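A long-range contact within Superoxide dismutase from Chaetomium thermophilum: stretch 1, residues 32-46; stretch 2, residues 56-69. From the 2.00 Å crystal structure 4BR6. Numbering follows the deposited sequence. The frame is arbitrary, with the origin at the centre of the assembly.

Stretch 1, residues 32-46: QTYVNGLNSALEATA
Stretch 2, residues 56-69: KAASLAPLLNFHGG

Two helices can pack tightly without a single hydrogen bond between them, provided that small residues let the backbones approach and larger ones fill the remaining space. This pair in a superoxide dismutase is an example. Stretch 1 is helical throughout, with phi/psi near -63/-43. In stretch 2, one helix reaches the region of Ser 59; near Leu 60 (-88/-1) the chain turns, and a second helix holds Ala 61 to Gly 69 and continues beyond. The axes of helices 32-46 and 61-69 approach to 7.8 Å and run at 144°, roughly antiparallel, and the two stretches bury 650 Å² in all. The register is set by CA-CA distances of 4.6 Å for Tyr 34 and His 67, 5.6 Å for Ala 41 and Leu 64, and 4.9 Å for Thr 45 and Ala 57.

Near the start of stretch 1, Thr 33, Tyr 34, Gly 37 and Leu 38 form a hole for His 67, whose ring (chi1 -70°, chi2 -58°) is the knob. Tyr 34 (m, chi2 -45°) points sideways and turns its ring edge to the face of Phe 66 (t, chi2 63°); the centroids lie 5.3 Å apart, the planes meet at 83°, and Tyr 34 CE1 is 3.6 Å from Phe 66 CE2. Its ring meets that of His 67 rim to rim, with Tyr 34 CD1 3.5 Å from His 67 ND1. Gly 37 makes this closeness possible. Its CA lies over the His 67 face, 3.6 Å from the ring centroid, in a CH-pi contact; a CB here would come within 2.4 Å of His 67 CG.

Next in sequence, Leu 38 (t, p) brings its CD1 to 3.6 Å from Leu 64 CD1 and 3.8 Å from Gly 68 CA. Leu 64, also t, p, leaves its backbone sideways, but its end comes nearer to stretch 1. Ala 41 points its CA-to-CB bond toward stretch 2, its CB 4.4 Å from Leu 64 CB; a methyl fits here, its CB 4.1 Å from Leu 64 N. Leu 42 (m, t) starts away from the partner, yet its CD2 reaches Leu 64 CD1 at 4.1 Å, so Leu 64 is shared by two leucines.

The last turn meets Leu 60 (m, t), which points toward stretch 1. Ala 44 CB sits 3.5 Å from Leu 60 CD1, a short side chain meeting a long one. Thr 45 (m) spends its hydroxyl within its own helix, OG1 donating to Ala 41 O at 3.0 Å, which lets this polar residue occupy a buried position beside Leu 60 and Ala 57.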

# COMPACT_ATOMS: atom_id res chain seq x y z
N GLN B 32 -6.92 3.61 -23.92
CA GLN B 32 -5.87 3.74 -24.92
C GLN B 32 -4.55 4.10 -24.25
O GLN B 32 -3.49 3.61 -24.64
CB GLN B 32 -6.25 4.82 -25.94
CG GLN B 32 -5.26 5.00 -27.10
CD GLN B 32 -5.25 3.82 -28.05
OE1 GLN B 32 -6.21 3.58 -28.78
NE2 GLN B 32 -4.14 3.08 -28.07
N THR B 33 -4.62 4.98 -23.25
CA THR B 33 -3.44 5.41 -22.50
C THR B 33 -2.77 4.23 -21.81
O THR B 33 -1.54 4.13 -21.78
CB THR B 33 -3.85 6.47 -21.45
OG1 THR B 33 -4.53 7.54 -22.11
CG2 THR B 33 -2.64 7.03 -20.71
N TYR B 34 -3.59 3.32 -21.28
CA TYR B 34 -3.09 2.11 -20.62
C TYR B 34 -2.44 1.14 -21.61
O TYR B 34 -1.42 0.54 -21.30
CB TYR B 34 -4.23 1.39 -19.88
CG TYR B 34 -4.77 2.14 -18.67
CD1 TYR B 34 -3.92 2.72 -17.75
CD2 TYR B 34 -6.13 2.27 -18.47
CE1 TYR B 34 -4.42 3.41 -16.65
CE2 TYR B 34 -6.62 2.94 -17.39
CZ TYR B 34 -5.78 3.51 -16.49
OH TYR B 34 -6.34 4.17 -15.43
N VAL B 35 -3.04 1.00 -22.80
CA VAL B 35 -2.43 0.19 -23.85
C VAL B 35 -1.03 0.71 -24.20
O VAL B 35 -0.07 -0.06 -24.25
CB VAL B 35 -3.32 0.16 -25.13
CG1 VAL B 35 -2.56 -0.45 -26.33
CG2 VAL B 35 -4.60 -0.61 -24.87
N ASN B 36 -0.92 2.01 -24.46
CA ASN B 36 0.35 2.57 -24.89
C ASN B 36 1.40 2.41 -23.79
O ASN B 36 2.57 2.10 -24.06
CB ASN B 36 0.19 4.05 -25.25
CG ASN B 36 -0.77 4.27 -26.40
OD1 ASN B 36 -0.97 3.40 -27.24
ND2 ASN B 36 -1.37 5.45 -26.44
N GLY B 37 0.96 2.60 -22.55
CA GLY B 37 1.83 2.52 -21.39
C GLY B 37 2.32 1.10 -21.22
O GLY B 37 3.47 0.88 -20.85
N LEU B 38 1.46 0.14 -21.51
CA LEU B 38 1.82 -1.26 -21.43
C LEU B 38 2.93 -1.64 -22.43
O LEU B 38 3.95 -2.20 -22.04
CB LEU B 38 0.59 -2.14 -21.64
CG LEU B 38 0.87 -3.64 -21.65
CD1 LEU B 38 1.62 -4.12 -20.40
CD2 LEU B 38 -0.43 -4.37 -21.81
N ASN B 39 2.71 -1.34 -23.70
CA ASN B 39 3.73 -1.59 -24.73
C ASN B 39 5.04 -0.86 -24.42
O ASN B 39 6.11 -1.43 -24.58
CB ASN B 39 3.19 -1.19 -26.11
CG ASN B 39 2.00 -2.04 -26.54
OD1 ASN B 39 1.98 -3.25 -26.34
ND2 ASN B 39 1.00 -1.40 -27.13
N SER B 40 4.94 0.39 -23.96
CA SER B 40 6.12 1.18 -23.59
C SER B 40 6.91 0.55 -22.44
O SER B 40 8.14 0.49 -22.47
CB SER B 40 5.71 2.59 -23.20
OG SER B 40 6.76 3.25 -22.52
N ALA B 41 6.19 0.08 -21.42
CA ALA B 41 6.81 -0.60 -20.29
C ALA B 41 7.52 -1.86 -20.75
O ALA B 41 8.64 -2.14 -20.32
CB ALA B 41 5.75 -0.95 -19.23
N LEU B 42 6.87 -2.64 -21.61
CA LEU B 42 7.42 -3.91 -22.07
C LEU B 42 8.63 -3.71 -23.00
O LEU B 42 9.58 -4.50 -22.95
CB LEU B 42 6.34 -4.75 -22.75
CG LEU B 42 5.41 -5.49 -21.78
CD1 LEU B 42 4.28 -6.14 -22.52
CD2 LEU B 42 6.15 -6.54 -20.95
N GLU B 43 8.60 -2.67 -23.82
CA GLU B 43 9.73 -2.32 -24.68
C GLU B 43 10.92 -1.86 -23.85
O GLU B 43 12.05 -2.31 -24.06
CB GLU B 43 9.34 -1.21 -25.66
CG GLU B 43 8.57 -1.69 -26.87
CD GLU B 43 7.86 -0.58 -27.63
OE1 GLU B 43 8.35 0.57 -27.63
OE2 GLU B 43 6.79 -0.87 -28.22
N ALA B 44 10.66 -0.98 -22.90
CA ALA B 44 11.71 -0.45 -22.05
C ALA B 44 12.35 -1.56 -21.20
O ALA B 44 13.55 -1.51 -20.92
CB ALA B 44 11.17 0.66 -21.18
N THR B 45 11.56 -2.55 -20.80
CA THR B 45 12.05 -3.69 -20.02
C THR B 45 13.01 -4.59 -20.83
O THR B 45 14.02 -5.06 -20.30
CB THR B 45 10.89 -4.61 -19.50
OG1 THR B 45 10.14 -3.92 -18.49
CG2 THR B 45 11.44 -5.93 -18.92
N ALA B 46 12.66 -4.86 -22.08
CA ALA B 46 13.48 -5.69 -22.96
C ALA B 46 14.76 -4.96 -23.37
O ALA B 46 15.83 -5.56 -23.48
CB ALA B 46 12.70 -6.08 -24.20
N LYS B 56 17.23 -0.73 -14.10
CA LYS B 56 16.23 -0.08 -14.93
C LYS B 56 15.03 -1.00 -15.13
O LYS B 56 13.87 -0.58 -15.01
CB LYS B 56 16.83 0.30 -16.29
CG LYS B 56 15.87 0.94 -17.26
CD LYS B 56 15.39 2.30 -16.78
CE LYS B 56 14.43 2.94 -17.77
NZ LYS B 56 13.91 4.23 -17.25
N ALA B 57 15.30 -2.26 -15.44
CA ALA B 57 14.26 -3.25 -15.66
C ALA B 57 13.27 -3.28 -14.50
O ALA B 57 12.06 -3.15 -14.69
CB ALA B 57 14.87 -4.63 -15.87
N ALA B 58 13.79 -3.44 -13.28
CA ALA B 58 12.95 -3.52 -12.09
C ALA B 58 12.17 -2.24 -11.84
O ALA B 58 11.04 -2.29 -11.36
CB ALA B 58 13.80 -3.84 -10.87
N SER B 59 12.79 -1.10 -12.15
CA SER B 59 12.19 0.22 -11.94
C SER B 59 10.90 0.40 -12.74
O SER B 59 10.07 1.25 -12.41
CB SER B 59 13.17 1.30 -12.36
OG SER B 59 13.16 1.45 -13.76
N LEU B 60 10.74 -0.39 -13.79
CA LEU B 60 9.55 -0.34 -14.63
C LEU B 60 8.41 -1.23 -14.13
O LEU B 60 7.34 -1.27 -14.72
CB LEU B 60 9.91 -0.71 -16.07
CG LEU B 60 10.76 0.37 -16.75
CD1 LEU B 60 11.68 -0.25 -17.80
CD2 LEU B 60 9.84 1.41 -17.36
N ALA B 61 8.63 -1.95 -13.04
CA ALA B 61 7.59 -2.82 -12.52
C ALA B 61 6.27 -2.07 -12.20
O ALA B 61 5.21 -2.52 -12.62
CB ALA B 61 8.08 -3.62 -11.31
N PRO B 62 6.32 -0.93 -11.47
CA PRO B 62 5.07 -0.19 -11.21
C PRO B 62 4.25 0.15 -12.45
O PRO B 62 3.03 -0.08 -12.45
CB PRO B 62 5.58 1.10 -10.56
CG PRO B 62 6.83 0.70 -9.87
CD PRO B 62 7.47 -0.32 -10.78
N LEU B 63 4.88 0.67 -13.49
CA LEU B 63 4.19 0.96 -14.74
C LEU B 63 3.64 -0.28 -15.45
O LEU B 63 2.59 -0.22 -16.08
CB LEU B 63 5.12 1.73 -15.68
CG LEU B 63 5.37 3.17 -15.26
CD1 LEU B 63 6.65 3.72 -15.90
CD2 LEU B 63 4.15 4.05 -15.60
N LEU B 64 4.36 -1.39 -15.38
CA LEU B 64 3.86 -2.64 -15.97
C LEU B 64 2.60 -3.11 -15.23
O LEU B 64 1.62 -3.52 -15.85
CB LEU B 64 4.92 -3.74 -15.92
CG LEU B 64 4.42 -5.12 -16.40
CD1 LEU B 64 3.92 -5.08 -17.86
CD2 LEU B 64 5.50 -6.18 -16.22
N ASN B 65 2.64 -3.03 -13.90
CA ASN B 65 1.48 -3.37 -13.08
C ASN B 65 0.31 -2.48 -13.41
O ASN B 65 -0.80 -2.95 -13.67
CB ASN B 65 1.83 -3.27 -11.59
CG ASN B 65 0.65 -3.62 -10.67
OD1 ASN B 65 0.28 -4.78 -10.53
ND2 ASN B 65 0.09 -2.61 -10.02
N PHE B 66 0.56 -1.17 -13.40
CA PHE B 66 -0.50 -0.18 -13.54
C PHE B 66 -1.14 -0.23 -14.92
O PHE B 66 -2.37 -0.35 -15.04
CB PHE B 66 0.06 1.23 -13.29
CG PHE B 66 -0.96 2.33 -13.38
CD1 PHE B 66 -2.04 2.39 -12.51
CD2 PHE B 66 -0.83 3.34 -14.32
CE1 PHE B 66 -2.96 3.40 -12.60
CE2 PHE B 66 -1.76 4.36 -14.41
CZ PHE B 66 -2.82 4.39 -13.55
N HIS B 67 -0.31 -0.15 -15.96
CA HIS B 67 -0.80 -0.16 -17.33
C HIS B 67 -1.23 -1.54 -17.76
O HIS B 67 -2.19 -1.70 -18.50
CB HIS B 67 0.28 0.37 -18.27
CG HIS B 67 0.54 1.83 -18.11
ND1 HIS B 67 -0.45 2.78 -18.27
CD2 HIS B 67 1.66 2.50 -17.76
CE1 HIS B 67 0.06 3.98 -18.05
NE2 HIS B 67 1.34 3.84 -17.74
N GLY B 68 -0.52 -2.56 -17.29
CA GLY B 68 -0.93 -3.92 -17.59
C GLY B 68 -2.26 -4.18 -16.92
O GLY B 68 -3.12 -4.88 -17.47
N GLY B 69 -2.46 -3.60 -15.75
CA GLY B 69 -3.70 -3.79 -15.02
C GLY B 69 -4.85 -3.06 -15.67
O GLY B 69 -5.94 -3.59 -15.76